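Long-range contact in ApRick protease (Rickettsia conorii, PDB 5C9F), which is a retropepsin-like aspartic protease that probably cleaves peptide bonds as an endopeptidase, the chain here being the protease domain of a longer, probably membrane-bound protein: residues A[76-81]-A[94-99]. Residues are numbered along the deposited sequence; the frame is centred on the assembly and turned at random.
Sequences APITLN and GHVGLG
Ala76 pairs with Val96 and Ile78 with Gly94 as antiparallel hydrogen-bonded pairs, flanking the non-hydrogen-bonded pair Pro77–His95, and the short strand axes run at 138°, well away from strictly antiparallel. Each hydrogen-bonded pair is closed by two bonds, Ala76 N to Val96 O and Val96 N to Ala76 O, then Ile78 N to Gly94 O and Gly94 N to Ile78 O, all 2.8 to 3.0 Å long. The bond from Ile78 N is nearly straight at the hydrogen, yet its donor stands 48° above the Gly94 carbonyl plane. The N of Pro77 faces away from 94-97, so its lack of an N-H costs this pairing nothing; here the CA atoms of Pro77 and His95 close to 4.2 Å, and His95 CA makes a CA-H...O contact of 3.0 Å with Ala76 O.

On the face shared by Ala76, Ile78 and Val96, the Ile78 and Val96 side chains cross at about a right angle, meeting through CG2 of Ile78 and CG1 of Val96 at 4.1 Å. Ile78 CG1, set between its own backbone N and carbonyl carbon (chi1 56°), lies 3.5 Å from Gly94 C. On the face of Pro77 and His95, His95 CB touches Ala76 O, while the imidazole leads away to stack on Tyr66 and hydrogen-bond through ND1 to Asp42.

The contact belongs to the antiparallel hairpin of strands 71-84 and 88-97 in the mixed sheet of the retropepsin-like domain. Strand 43-45 runs parallel to 88-97, bonding to the His95 backbone and bringing Leu45 against Ile78, while Leu60 from a loop touches Ala76 and Val96.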
ATOM      1  N   ALA A  76      10.778  24.387  27.908  1.00 36.83           N
ATOM      2  CA  ALA A  76      10.423  23.231  28.731  1.00 32.85           C
ATOM      3  C   ALA A  76      10.165  22.066  27.807  1.00 35.07           C
ATOM      4  O   ALA A  76       9.343  22.161  26.877  1.00 31.75           O
ATOM      5  CB  ALA A  76       9.180  23.509  29.574  1.00 33.64           C
ATOM      6  N   PRO A  77      10.846  20.944  28.039  1.00 42.17           N
ATOM      7  CA  PRO A  77      10.585  19.753  27.240  1.00 34.72           C
ATOM      8  C   PRO A  77       9.261  19.128  27.612  1.00 37.69           C
ATOM      9  O   PRO A  77       8.903  19.160  28.764  1.00 32.68           O
ATOM     10  CB  PRO A  77      11.753  18.814  27.611  1.00 44.98           C
ATOM     11  CG  PRO A  77      12.219  19.295  28.930  1.00 44.57           C
ATOM     12  CD  PRO A  77      11.977  20.760  28.966  1.00 37.97           C
ATOM     13  N   ILE A  78       8.536  18.595  26.623  1.00 33.61           N
ATOM     14  CA  ILE A  78       7.287  17.895  26.837  1.00 32.51           C
ATOM     15  C   ILE A  78       7.266  16.679  25.946  1.00 28.76           C
ATOM     16  O   ILE A  78       8.039  16.576  25.001  1.00 36.55           O
ATOM     17  CB  ILE A  78       6.069  18.776  26.549  1.00 35.21           C
ATOM     18  CG1 ILE A  78       6.145  19.346  25.115  1.00 39.35           C
ATOM     19  CG2 ILE A  78       5.973  19.935  27.580  1.00 35.09           C
ATOM     20  CD1 ILE A  78       4.895  20.022  24.656  1.00 49.10           C
ATOM     21  N   THR A  79       6.323  15.794  26.221  1.00 37.02           N
ATOM     22  CA  THR A  79       6.019  14.653  25.352  1.00 38.40           C
ATOM     23  C   THR A  79       4.538  14.651  24.983  1.00 35.95           C
ATOM     24  O   THR A  79       3.701  14.860  25.821  1.00 35.40           O
ATOM     25  CB  THR A  79       6.372  13.338  26.053  1.00 50.17           C
ATOM     26  OG1 THR A  79       7.769  13.359  26.361  1.00 50.22           O
ATOM     27  CG2 THR A  79       6.063  12.160  25.162  1.00 48.21           C
ATOM     28  N   LEU A  80       4.258  14.519  23.692  1.00 32.98           N
ATOM     29  CA  LEU A  80       2.910  14.560  23.197  1.00 29.28           C
ATOM     30  C   LEU A  80       2.433  13.108  23.028  1.00 34.30           C
ATOM     31  O   LEU A  80       2.971  12.343  22.250  1.00 32.53           O
ATOM     32  CB  LEU A  80       2.857  15.329  21.926  1.00 27.57           C
ATOM     33  CG  LEU A  80       3.293  16.812  22.045  1.00 34.72           C
ATOM     34  CD1 LEU A  80       3.465  17.380  20.658  1.00 40.52           C
ATOM     35  CD2 LEU A  80       2.328  17.662  22.812  1.00 32.30           C
ATOM     36  N   ASN A  81       1.431  12.738  23.793  1.00 38.64           N
ATOM     37  CA  ASN A  81       0.953  11.363  23.797  1.00 36.98           C
ATOM     38  C   ASN A  81       0.556  10.911  22.409  1.00 39.57           C
ATOM     39  O   ASN A  81       0.922   9.822  21.995  1.00 36.93           O
ATOM     40  CB  ASN A  81      -0.244  11.206  24.742  1.00 44.64           C
ATOM     41  CG  ASN A  81       0.126  11.473  26.183  1.00 49.88           C
ATOM     42  OD1 ASN A  81       1.235  11.221  26.601  1.00 57.61           O
ATOM     43  ND2 ASN A  81      -0.814  12.007  26.943  1.00 68.18           N
ATOM     44  N   GLY A  94       8.571  17.264  22.173  1.00 28.14           N
ATOM     45  CA  GLY A  94       8.400  18.675  21.871  1.00 31.01           C
ATOM     46  C   GLY A  94       8.929  19.524  22.979  1.00 28.01           C
ATOM     47  O   GLY A  94       9.494  19.031  23.962  1.00 27.78           O
ATOM     48  N   HIS A  95       8.782  20.822  22.829  1.00 32.30           N
ATOM     49  CA  HIS A  95       9.124  21.714  23.882  1.00 26.32           C
ATOM     50  C   HIS A  95       8.286  22.963  23.725  1.00 29.01           C
ATOM     51  O   HIS A  95       7.729  23.219  22.665  1.00 33.54           O
ATOM     52  CB  HIS A  95      10.607  22.106  23.831  1.00 31.10           C
ATOM     53  CG  HIS A  95      10.979  22.861  22.587  1.00 31.76           C
ATOM     54  ND1 HIS A  95      11.490  22.235  21.483  1.00 34.31           N
ATOM     55  CD2 HIS A  95      10.959  24.192  22.290  1.00 35.78           C
ATOM     56  CE1 HIS A  95      11.768  23.137  20.550  1.00 29.69           C
ATOM     57  NE2 HIS A  95      11.450  24.326  21.010  1.00 35.97           N
ATOM     58  N   VAL A  96       8.137  23.688  24.817  1.00 30.39           N
ATOM     59  CA  VAL A  96       7.445  24.984  24.783  1.00 27.85           C
ATOM     60  C   VAL A  96       8.344  26.112  25.215  1.00 34.79           C
ATOM     61  O   VAL A  96       8.997  26.038  26.269  1.00 32.53           O
ATOM     62  CB  VAL A  96       6.072  24.960  25.497  1.00 38.80           C
ATOM     63  CG1 VAL A  96       5.950  23.868  26.509  1.00 49.70           C
ATOM     64  CG2 VAL A  96       5.675  26.307  26.004  1.00 45.98           C
ATOM     65  N   GLY A  97       8.399  27.136  24.368  1.00 31.40           N
ATOM     66  CA  GLY A  97       9.205  28.299  24.617  1.00 40.60           C
ATOM     67  C   GLY A  97       8.477  29.276  25.569  1.00 47.08           C
ATOM     68  O   GLY A  97       7.371  29.009  26.036  1.00 47.82           O
ATOM     69  N   LEU A  98       9.119  30.398  25.860  1.00 41.78           N
ATOM     70  CA  LEU A  98       8.599  31.438  26.777  1.00 47.88           C
ATOM     71  C   LEU A  98       7.872  32.513  26.020  1.00 55.70           C
ATOM     72  O   LEU A  98       7.215  33.359  26.615  1.00 43.57           O
ATOM     73  CB  LEU A  98       9.729  32.048  27.610  1.00 49.54           C
ATOM     74  CG  LEU A  98      10.276  31.186  28.755  1.00 41.74           C
ATOM     75  CD1 LEU A  98      11.442  31.851  29.477  1.00 45.36           C
ATOM     76  CD2 LEU A  98       9.135  30.894  29.740  1.00 49.12           C
ATOM     77  N   GLY A  99       7.992  32.511  24.702  1.00 65.80           N
ATOM     78  CA  GLY A  99       7.204  33.451  23.954  1.00 41.42           C
ATOM     79  C   GLY A  99       7.737  33.892  22.625  1.00 47.57           C
ATOM     80  O   GLY A  99       7.101  34.691  21.919  1.00 42.66           O
TER